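Glycerophosphodiester phosphodiesterase (Thermotoga maritima, PDB 1O1Z) belongs to the glycerophosphoryl diester phosphodiesterase family and folds as a single-chain TIM barrel. Local coordinates at residues V44-R49 with K104-E109; N128-S133 with P172-V177; I199-W204 with E218-I223; T205-E210 with I223-E228. One frame throughout, in Å; residues are numbered along the deposited sequence. Where two conformers were deposited one is given.

Contact 1: V44-R49 with K104-E109; sequences VELDVR and KIINIE
Glu-109, the residue most covered here, lays its CB and carboxylate beside the acids of 44-49. Its chain leaves with CG anti to the backbone N (chi1 -179°) and runs on extended, side by side with Asp-47 and pointing the same way. Glu-109 OE1 ends 3.3 Å from Asp-47 OD2 and 3.5 Å from Glu-45 OE2, so three acidic groups crowd one spot, and none of these oxygen pairs is a hydrogen bond. Partners beyond the pair help hold them: Lys-111 bridges to Glu-109 OE2, and Asn-28 donates to Asp-47 OD1. On the same face Asn-107 sets its OD1 3.2 Å from Glu-45 CG, while its ND2 is turned to Ile-130 O.

Val-44 and Leu-46 lie on the other face, where both touch Phe-33 of helix 30-38. Val-44 CG2 is 4.3 Å from Ile-106 CG1, and Leu-46 CD2 packs at 3.8 Å on Ile-106 CG2. Five backbone bonds stitch the edges together, from Val-44 N to Ile-105 O (2.9 Å) on to Val-48 N with Glu-109 O. This is a parallel strand pair of a TIM barrel, with the acids and Asn-107 turned to the barrel interior and Val-44, Leu-46, Ile-106 and Ile-108 to the surrounding helices.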
# COMPACT_ATOMS: atom_id res chain seq x y z
N VAL A 44 -0.55 0.81 7.98
CA VAL A 44 0.65 0.98 7.19
C VAL A 44 0.46 0.41 5.82
O VAL A 44 -0.40 -0.44 5.63
CB VAL A 44 1.87 0.31 7.86
CG1 VAL A 44 2.19 0.92 9.24
CG2 VAL A 44 1.67 -1.21 8.00
N GLU A 45 1.23 0.91 4.87
CA GLU A 45 1.35 0.32 3.53
C GLU A 45 2.74 -0.27 3.44
O GLU A 45 3.72 0.30 3.95
CB GLU A 45 1.11 1.40 2.47
CG GLU A 45 1.18 0.96 1.03
CD GLU A 45 2.59 0.84 0.45
OE1 GLU A 45 3.54 1.46 0.98
OE2 GLU A 45 2.74 0.11 -0.57
N LEU A 46 2.84 -1.42 2.77
CA LEU A 46 4.14 -2.06 2.58
C LEU A 46 4.16 -2.83 1.28
O LEU A 46 3.12 -3.03 0.66
CB LEU A 46 4.45 -2.94 3.78
CG LEU A 46 3.48 -4.06 4.13
CD1 LEU A 46 3.63 -5.27 3.21
CD2 LEU A 46 3.66 -4.49 5.57
N ASP A 47 5.34 -3.27 0.86
CA ASP A 47 5.58 -3.89 -0.42
C ASP A 47 6.11 -5.29 -0.23
O ASP A 47 7.01 -5.47 0.58
CB ASP A 47 6.65 -3.10 -1.15
CG ASP A 47 6.31 -1.64 -1.19
OD1 ASP A 47 6.94 -0.79 -0.50
OD2 ASP A 47 5.29 -1.28 -1.84
N VAL A 48 5.58 -6.27 -0.98
CA VAL A 48 5.99 -7.66 -0.84
C VAL A 48 6.51 -8.29 -2.11
O VAL A 48 6.03 -8.03 -3.23
CB VAL A 48 4.89 -8.57 -0.22
CG1 VAL A 48 4.57 -8.14 1.19
CG2 VAL A 48 3.63 -8.63 -1.07
N ARG A 49 7.51 -9.17 -1.90
CA ARG A 49 8.21 -9.90 -2.94
C ARG A 49 8.60 -11.28 -2.40
O ARG A 49 8.44 -11.55 -1.20
CB ARG A 49 9.50 -9.18 -3.31
CG ARG A 49 9.28 -7.83 -3.96
CD ARG A 49 10.59 -7.18 -4.36
NE ARG A 49 10.33 -5.96 -5.10
CZ ARG A 49 10.11 -5.87 -6.39
NH1 ARG A 49 10.11 -6.94 -7.19
NH2 ARG A 49 9.90 -4.67 -6.93
N LYS A 104 -5.36 -2.73 13.28
CA LYS A 104 -4.77 -1.76 12.36
C LYS A 104 -4.76 -2.33 10.96
O LYS A 104 -4.67 -3.54 10.75
CB LYS A 104 -3.33 -1.44 12.79
CG LYS A 104 -3.17 -1.00 14.23
CD LYS A 104 -3.86 0.29 14.52
CE LYS A 104 -3.92 0.55 16.04
NZ LYS A 104 -4.43 1.90 16.29
N ILE A 105 -4.83 -1.44 9.98
CA ILE A 105 -4.89 -1.84 8.57
C ILE A 105 -3.50 -2.09 8.05
O ILE A 105 -2.57 -1.29 8.30
CB ILE A 105 -5.57 -0.71 7.75
CG1 ILE A 105 -7.01 -0.52 8.24
CG2 ILE A 105 -5.44 -0.91 6.25
CD1 ILE A 105 -7.65 0.75 7.75
N ILE A 106 -3.35 -3.15 7.27
CA ILE A 106 -2.13 -3.33 6.49
C ILE A 106 -2.49 -3.40 5.01
O ILE A 106 -3.24 -4.29 4.58
CB ILE A 106 -1.34 -4.58 6.89
CG1 ILE A 106 -0.96 -4.54 8.38
CG2 ILE A 106 -0.08 -4.69 6.08
CD1 ILE A 106 -0.34 -5.85 8.87
N ASN A 107 -2.01 -2.43 4.26
CA ASN A 107 -2.17 -2.38 2.82
C ASN A 107 -0.94 -3.02 2.23
O ASN A 107 0.14 -2.47 2.30
CB ASN A 107 -2.34 -0.93 2.36
CG ASN A 107 -2.30 -0.75 0.89
OD1 ASN A 107 -1.94 0.34 0.43
ND2 ASN A 107 -2.67 -1.78 0.12
N ILE A 108 -1.12 -4.23 1.69
CA ILE A 108 -0.03 -5.00 1.10
C ILE A 108 -0.01 -4.76 -0.39
O ILE A 108 -0.91 -5.20 -1.09
CB ILE A 108 -0.26 -6.50 1.39
CG1 ILE A 108 -0.32 -6.79 2.89
CG2 ILE A 108 0.82 -7.36 0.75
CD1 ILE A 108 -0.85 -8.15 3.24
N GLU A 109 1.03 -4.10 -0.89
CA GLU A 109 1.22 -3.92 -2.31
C GLU A 109 2.00 -5.11 -2.83
O GLU A 109 3.14 -5.36 -2.45
CB GLU A 109 1.91 -2.61 -2.68
CG GLU A 109 2.05 -2.50 -4.20
CD GLU A 109 2.77 -1.30 -4.74
OE1 GLU A 109 3.01 -0.32 -4.01
OE2 GLU A 109 3.13 -1.36 -5.95

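Contact 2: N128-S133 with P172-V177; sequences NLIFSS and PYSLHV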
# COMPACT_ATOMS: atom_id res chain seq x y z
N ASN A 128 -8.36 -7.10 8.36
CA ASN A 128 -7.94 -5.71 8.09
C ASN A 128 -6.76 -5.60 7.13
O ASN A 128 -5.86 -4.78 7.33
CB ASN A 128 -7.72 -4.94 9.40
CG ASN A 128 -9.02 -4.46 10.00
OD1 ASN A 128 -9.88 -3.93 9.26
ND2 ASN A 128 -9.16 -4.58 11.30
N LEU A 129 -6.82 -6.35 6.05
CA LEU A 129 -5.86 -6.27 4.98
C LEU A 129 -6.50 -5.67 3.74
O LEU A 129 -7.69 -5.93 3.45
CB LEU A 129 -5.33 -7.65 4.62
CG LEU A 129 -4.67 -8.38 5.76
CD1 LEU A 129 -4.23 -9.74 5.31
CD2 LEU A 129 -3.49 -7.59 6.34
N ILE A 130 -5.72 -4.87 3.02
CA ILE A 130 -6.07 -4.40 1.69
C ILE A 130 -4.93 -4.78 0.76
O ILE A 130 -3.79 -4.41 1.02
CB ILE A 130 -6.25 -2.87 1.64
CG1 ILE A 130 -7.34 -2.39 2.58
CG2 ILE A 130 -6.59 -2.44 0.21
CD1 ILE A 130 -7.28 -0.87 2.85
N PHE A 131 -5.21 -5.56 -0.28
CA PHE A 131 -4.21 -5.95 -1.28
C PHE A 131 -4.27 -4.97 -2.42
O PHE A 131 -5.34 -4.71 -2.95
CB PHE A 131 -4.47 -7.36 -1.80
CG PHE A 131 -4.53 -8.37 -0.69
CD1 PHE A 131 -3.34 -8.83 -0.10
CD2 PHE A 131 -5.75 -8.81 -0.19
CE1 PHE A 131 -3.41 -9.76 0.96
CE2 PHE A 131 -5.78 -9.72 0.87
CZ PHE A 131 -4.58 -10.18 1.43
N SER A 132 -3.13 -4.43 -2.84
CA SER A 132 -3.13 -3.54 -3.96
C SER A 132 -2.01 -3.91 -4.91
O SER A 132 -1.08 -4.66 -4.58
CB SER A 132 -2.99 -2.08 -3.52
OG SER A 132 -1.81 -1.88 -2.75
N SER A 133 -2.14 -3.41 -6.13
CA SER A 133 -1.16 -3.66 -7.17
C SER A 133 -1.45 -2.76 -8.35
O SER A 133 -2.60 -2.37 -8.61
CB SER A 133 -1.20 -5.13 -7.63
OG SER A 133 -0.20 -5.39 -8.62
N PRO A 172 -13.81 -3.29 -7.13
CA PRO A 172 -12.72 -3.24 -6.15
C PRO A 172 -13.22 -2.56 -4.89
O PRO A 172 -14.09 -1.68 -4.91
CB PRO A 172 -11.66 -2.38 -6.84
CG PRO A 172 -12.46 -1.49 -7.74
CD PRO A 172 -13.55 -2.40 -8.28
N TYR A 173 -12.64 -2.93 -3.75
CA TYR A 173 -12.92 -2.25 -2.51
C TYR A 173 -12.48 -0.79 -2.57
O TYR A 173 -13.16 0.08 -2.07
CB TYR A 173 -12.18 -2.96 -1.36
CG TYR A 173 -12.18 -2.22 -0.06
CD1 TYR A 173 -13.33 -2.13 0.72
CD2 TYR A 173 -11.02 -1.59 0.38
CE1 TYR A 173 -13.31 -1.44 1.92
CE2 TYR A 173 -10.99 -0.91 1.58
CZ TYR A 173 -12.15 -0.82 2.33
OH TYR A 173 -12.12 -0.14 3.54
N SER A 174 -11.30 -0.56 -3.14
CA SER A 174 -10.68 0.76 -3.10
C SER A 174 -9.97 1.09 -4.41
O SER A 174 -9.67 0.20 -5.23
CB SER A 174 -9.70 0.83 -1.94
OG SER A 174 -8.75 -0.21 -1.99
N LEU A 175 -9.73 2.38 -4.59
CA LEU A 175 -8.92 2.90 -5.68
C LEU A 175 -7.84 3.75 -5.05
O LEU A 175 -8.13 4.58 -4.20
CB LEU A 175 -9.74 3.74 -6.62
CG LEU A 175 -10.89 3.00 -7.30
CD1 LEU A 175 -11.78 3.97 -8.07
CD2 LEU A 175 -10.38 1.92 -8.24
N HIS A 176 -6.59 3.50 -5.45
CA HIS A 176 -5.43 4.15 -4.86
C HIS A 176 -4.84 5.02 -5.95
O HIS A 176 -4.18 4.53 -6.86
CB HIS A 176 -4.43 3.09 -4.39
CG HIS A 176 -4.97 2.18 -3.33
ND1 HIS A 176 -4.15 1.57 -2.40
CD2 HIS A 176 -6.23 1.77 -3.04
CE1 HIS A 176 -4.89 0.81 -1.59
NE2 HIS A 176 -6.16 0.91 -1.97
N VAL A 177 -5.13 6.31 -5.86
CA VAL A 177 -4.88 7.23 -6.96
C VAL A 177 -3.80 8.23 -6.58
O VAL A 177 -3.65 8.65 -5.43
CB VAL A 177 -6.17 7.94 -7.39
CG1 VAL A 177 -7.31 6.92 -7.57
CG2 VAL A 177 -6.58 8.91 -6.40
O HOH W 1 -1.40 0.81 -2.18
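Apolar contact starts with Ile-130, whose CD1 lies 3.9 Å from Tyr-173 CE2, the two side chains crossing at about a right angle. The isoleucine's other branch, CG2, is anti to its own backbone N and reaches 3.8 Å from Ser-174 OG. The same methyl sits at the edge of the His-176 ring, close to the ring plane, 4.0 Å from NE2. Further along, Ser-132 CB comes within 4.0 Å of His-176 CE1.

No backbone bond links the segments. Their strands are not neighbours in the sheet, since strand 148-151 runs between them, and the closest approach of their axes is 8.7 Å. What meets is side chains inside the curve of the TIM barrel, with Phe-202 of strand 200-204 also touching Ile-130 and the His-176 ring.

The polar contacts hold both nitrogens of that ring. NE2 of His-176 is hydrogen-bonded to Ser-174 OG, at 2.8 Å, from two residues back on its own strand. At the other nitrogen a water lies 2.9 Å from His-176 ND1 and 2.8 Å from Ser-132 OG, bridging the two segments. Ser-132 OG also takes a hydrogen bond from Asn-107 ND2 of strand 105-110.

Contact 3: I199-W204 with E218-I223; sequences IVIFVW and EIDGVI
Phe-202 sets its ring against the backbone of Gly-221, with CD2 3.6 Å from the glycine CA. Gly-221 has no side chain, and the hollow this leaves on the strand is what the ring fills; Leu-16 of strand 14-18 touches Phe-202 too.

The opposite face has its own fit. Val-203 and Ile-219 cross at about a right angle: in one of the two conformers of Val-203, CG1 lies 3.5 Å from Ile-219 CG2 and CG2 3.7 Å from Ile-219 CD1, a detail to be taken with caution. Phe-182 packs on both residues.

These are the two strands of a beta-alpha-beta crossover through helix 209-215, paired in parallel in the barrel sheet by bonds such as Ile-223 N to Val-203 O.

At the far end Asp-220 fills the angle beside Val-200, its CB 3.6 Å from Val-200 CG1. With CG beside its own backbone N (chi1 -62°), the carboxylate is placed at Ile-201 N. OD1 offers its anti lone pair to Ile-201 N, 2.9 Å away and nearly straight at 172°, and also bridges to Arg-195. At the other end Trp-204 CB rests 3.9 Å from Ile-223 CB.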
# COMPACT_ATOMS: atom_id res chain seq x y z
N ILE A 199 -17.11 2.78 -3.13
CA ILE A 199 -15.67 2.52 -3.33
C ILE A 199 -14.86 3.51 -2.51
O ILE A 199 -15.21 4.71 -2.42
CB ILE A 199 -15.30 2.58 -4.80
CG1 ILE A 199 -16.02 1.45 -5.55
CG2 ILE A 199 -13.77 2.43 -4.98
CD1 ILE A 199 -16.15 1.68 -6.97
N VAL A 200 -13.83 3.01 -1.84
CA VAL A 200 -12.99 3.78 -0.93
C VAL A 200 -11.84 4.39 -1.72
O VAL A 200 -11.20 3.69 -2.48
CB VAL A 200 -12.44 2.87 0.23
CG1 VAL A 200 -11.44 3.57 1.09
CG2 VAL A 200 -13.62 2.39 1.08
N ILE A 201 -11.62 5.69 -1.59
CA ILE A 201 -10.58 6.37 -2.35
C ILE A 201 -9.40 6.70 -1.45
O ILE A 201 -9.56 7.43 -0.48
CB ILE A 201 -11.15 7.70 -2.94
CG1 ILE A 201 -12.46 7.47 -3.74
CG2 ILE A 201 -10.06 8.40 -3.73
CD1 ILE A 201 -12.35 6.52 -4.90
N PHE A 202 -8.23 6.16 -1.78
CA PHE A 202 -6.98 6.48 -1.10
C PHE A 202 -6.13 7.29 -2.07
O PHE A 202 -6.14 7.05 -3.29
CB PHE A 202 -6.17 5.23 -0.73
CG PHE A 202 -6.68 4.48 0.46
CD1 PHE A 202 -7.66 3.53 0.33
CD2 PHE A 202 -6.11 4.70 1.73
CE1 PHE A 202 -8.14 2.84 1.43
CE2 PHE A 202 -6.61 4.01 2.84
CZ PHE A 202 -7.61 3.06 2.67
N VAL A 203 -5.40 8.26 -1.54
CA VAL A 203 -4.41 8.98 -2.34
C VAL A 203 -3.00 8.71 -1.86
O VAL A 203 -2.79 8.49 -0.70
CB VAL A 203 -4.70 10.49 -2.40
CG1 VAL A 203 -6.04 10.71 -3.05
CG2 VAL A 203 -4.63 11.14 -1.05
N TRP A 204 -2.04 8.71 -2.79
CA TRP A 204 -0.64 8.46 -2.47
C TRP A 204 0.28 9.28 -3.37
O TRP A 204 -0.16 9.76 -4.41
CB TRP A 204 -0.31 6.98 -2.67
CG TRP A 204 -0.55 6.52 -4.11
CD1 TRP A 204 -1.72 6.08 -4.62
CD2 TRP A 204 0.40 6.50 -5.20
NE1 TRP A 204 -1.58 5.78 -5.95
CE2 TRP A 204 -0.29 6.01 -6.34
CE3 TRP A 204 1.75 6.83 -5.33
CZ2 TRP A 204 0.32 5.86 -7.58
CZ3 TRP A 204 2.36 6.67 -6.57
CH2 TRP A 204 1.64 6.19 -7.68
N GLU A 218 -12.66 14.83 -0.64
CA GLU A 218 -12.84 13.90 -1.77
C GLU A 218 -12.32 12.50 -1.51
O GLU A 218 -12.48 11.62 -2.36
CB GLU A 218 -12.10 14.43 -2.99
CG GLU A 218 -12.45 15.86 -3.39
CD GLU A 218 -13.89 15.99 -3.82
OE1 GLU A 218 -14.37 15.11 -4.57
OE2 GLU A 218 -14.57 16.96 -3.40
N ILE A 219 -11.65 12.29 -0.37
CA ILE A 219 -10.93 11.05 -0.15
C ILE A 219 -11.32 10.40 1.17
O ILE A 219 -11.77 11.05 2.12
CB ILE A 219 -9.40 11.26 -0.17
CG1 ILE A 219 -8.91 12.05 1.04
CG2 ILE A 219 -8.96 11.94 -1.48
CD1 ILE A 219 -7.41 12.24 1.13
N ASP A 220 -11.08 9.10 1.21
CA ASP A 220 -11.31 8.29 2.40
C ASP A 220 -10.02 7.96 3.16
O ASP A 220 -10.07 7.60 4.34
CB ASP A 220 -11.99 7.01 1.99
CG ASP A 220 -13.33 7.26 1.39
OD1 ASP A 220 -13.48 7.09 0.15
OD2 ASP A 220 -14.27 7.72 2.10
N GLY A 221 -8.88 8.05 2.49
CA GLY A 221 -7.61 7.68 3.06
C GLY A 221 -6.44 8.32 2.36
O GLY A 221 -6.52 8.74 1.21
N VAL A 222 -5.34 8.37 3.10
CA VAL A 222 -4.09 8.94 2.62
C VAL A 222 -2.94 8.04 2.99
O VAL A 222 -2.89 7.53 4.10
CB VAL A 222 -3.90 10.37 3.14
CG1 VAL A 222 -3.85 10.41 4.67
CG2 VAL A 222 -2.63 11.01 2.53
N ILE A 223 -2.02 7.83 2.04
CA ILE A 223 -0.80 7.12 2.24
C ILE A 223 0.30 8.15 2.24
O ILE A 223 0.48 8.89 1.27
CB ILE A 223 -0.63 6.05 1.13
CG1 ILE A 223 -1.76 5.02 1.21
CG2 ILE A 223 0.76 5.44 1.17
CD1 ILE A 223 -1.96 4.20 -0.04

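Contact 4: T205-E210 with I223-E228; sequences TLNDPE and ITDEVE
Asn-207 reaches across to Thr-224 and Asp-225 and can be followed outward from its CB. From there CG stands anti to the carbonyl carbon (chi1 -65°), and comes 3.8 Å from Asp-225 OD2. OD1 accepts from Asp-225 N at 2.9 Å, the donor lying in the carbonyl plane. It is also 3.0 Å from Thr-224 OG1, whose one proton has Leu-206 O, at 2.8 Å from OG1, as a rival acceptor. ND2 donates to Asp-225 OD2 at 2.9 Å and 166°. Asp-225 OD2 lies close to the amide plane, yet ND2 comes at it from above the carboxylate plane, 38° out. Asn-207 and Asp-225 thus grip each other twice, through backbone and side chain.

Thr-224 OG1 also takes Glu-226 N at 3.0 Å, making an ST turn. Thr-205 CG2 touches the Asp-225 carboxylate, whose OD1 is bonded to His-18. Leu-206 N bonds to Ile-223 O, one residue later than a regular parallel ladder would use, just after the cis peptide that precedes Thr-205.

The contact lies where strands 200-204 and 221-224 run out: Asp-208 N-caps helix 209-215, Glu-226 stands just before helix 227-232, and strand 14-18 flanks Thr-224.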
# COMPACT_ATOMS: atom_id res chain seq x y z
N THR A 205 1.55 9.46 -3.01
CA THR A 205 2.07 9.39 -1.66
C THR A 205 2.16 10.84 -1.25
O THR A 205 2.98 11.61 -1.77
CB THR A 205 3.47 8.77 -1.66
OG1 THR A 205 3.36 7.37 -1.95
CG2 THR A 205 4.08 8.86 -0.26
N LEU A 206 1.27 11.24 -0.35
CA LEU A 206 1.03 12.65 -0.13
C LEU A 206 1.71 13.10 1.15
O LEU A 206 1.40 12.61 2.24
CB LEU A 206 -0.48 12.88 -0.09
CG LEU A 206 -0.90 14.33 0.10
CD1 LEU A 206 -0.27 15.25 -0.95
CD2 LEU A 206 -2.39 14.43 0.10
N ASN A 207 2.63 14.04 1.02
CA ASN A 207 3.33 14.61 2.16
C ASN A 207 3.06 16.10 2.36
O ASN A 207 3.55 16.69 3.32
CB ASN A 207 4.83 14.34 2.01
CG ASN A 207 5.16 12.87 2.08
OD1 ASN A 207 4.51 12.11 2.78
ND2 ASN A 207 6.20 12.46 1.34
N ASP A 208 2.29 16.69 1.46
CA ASP A 208 2.08 18.14 1.41
C ASP A 208 0.74 18.46 2.06
O ASP A 208 -0.32 18.12 1.54
CB ASP A 208 2.09 18.56 -0.08
CG ASP A 208 1.91 20.06 -0.30
OD1 ASP A 208 1.27 20.70 0.54
OD2 ASP A 208 2.38 20.66 -1.30
N PRO A 209 0.75 19.11 3.23
CA PRO A 209 -0.51 19.38 3.93
C PRO A 209 -1.46 20.33 3.23
O PRO A 209 -2.68 20.31 3.50
CB PRO A 209 -0.05 19.98 5.29
CG PRO A 209 1.34 20.31 5.15
CD PRO A 209 1.92 19.61 3.97
N GLU A 210 -0.95 21.20 2.37
CA GLU A 210 -1.81 22.11 1.64
C GLU A 210 -2.61 21.38 0.59
O GLU A 210 -3.81 21.61 0.45
CB GLU A 210 -1.03 23.25 1.02
CG GLU A 210 -1.87 24.22 0.21
CD GLU A 210 -2.99 24.91 0.99
OE1 GLU A 210 -2.99 24.92 2.25
OE2 GLU A 210 -3.90 25.45 0.33
N ILE A 223 -2.02 7.83 2.04
CA ILE A 223 -0.80 7.12 2.24
C ILE A 223 0.30 8.15 2.24
O ILE A 223 0.48 8.89 1.27
CB ILE A 223 -0.63 6.05 1.13
CG1 ILE A 223 -1.76 5.02 1.21
CG2 ILE A 223 0.76 5.44 1.17
CD1 ILE A 223 -1.96 4.20 -0.04
N THR A 224 1.02 8.28 3.37
CA THR A 224 1.96 9.36 3.58
C THR A 224 3.21 8.88 4.28
O THR A 224 3.14 7.94 5.08
CB THR A 224 1.29 10.47 4.46
OG1 THR A 224 2.21 11.56 4.66
CG2 THR A 224 0.93 9.97 5.86
N ASP A 225 4.34 9.53 4.02
CA ASP A 225 5.55 9.29 4.80
C ASP A 225 5.53 10.03 6.15
O ASP A 225 6.24 9.66 7.08
CB ASP A 225 6.78 9.74 4.03
CG ASP A 225 6.90 9.12 2.66
OD1 ASP A 225 6.61 7.91 2.51
OD2 ASP A 225 7.32 9.79 1.67
N GLU A 226 4.75 11.10 6.23
CA GLU A 226 4.73 12.04 7.35
C GLU A 226 3.57 11.73 8.28
O GLU A 226 2.59 12.48 8.38
CB GLU A 226 4.67 13.47 6.83
CG GLU A 226 5.91 13.91 6.09
CD GLU A 226 7.09 14.26 7.01
OE1 GLU A 226 6.96 14.23 8.26
OE2 GLU A 226 8.16 14.58 6.47
N VAL A 227 3.70 10.62 9.00
CA VAL A 227 2.60 10.11 9.79
C VAL A 227 2.10 11.06 10.87
O VAL A 227 0.90 11.35 10.96
CB VAL A 227 2.92 8.73 10.41
CG1 VAL A 227 1.82 8.29 11.33
CG2 VAL A 227 3.16 7.72 9.31
N GLU A 228 2.99 11.58 11.73
CA GLU A 228 2.52 12.45 12.81
C GLU A 228 1.83 13.70 12.28
O GLU A 228 0.83 14.13 12.81
CB GLU A 228 3.67 12.89 13.72
CG GLU A 228 4.30 11.81 14.57
CD GLU A 228 5.54 12.31 15.31
OE1 GLU A 228 5.39 12.77 16.46
OE2 GLU A 228 6.67 12.29 14.73

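Along the chain, contact 1 comes first, its 54-residue loop bringing strand 105-110 back beside strand 43-50. Contact 2 opens after it and closes a second loop, of 38 residues; strands 105-110 and 129-133, neighbours in the sheet, join the two. Contact 3 follows in series, its strand 200-204 lying next to strand 174-178. Contact 4 crosses contact 3: it opens at 205-210, within the 13-residue connection, and closes at 223-228, which starts on Ile-223, the last residue of contact 3. That residue's CD1 reaches Asn-107 OD1 of contact 1 across the interior. Strand 14-18, pairing with both 221-224 and 43-50, joins the last contacts to the first and closes the barrel.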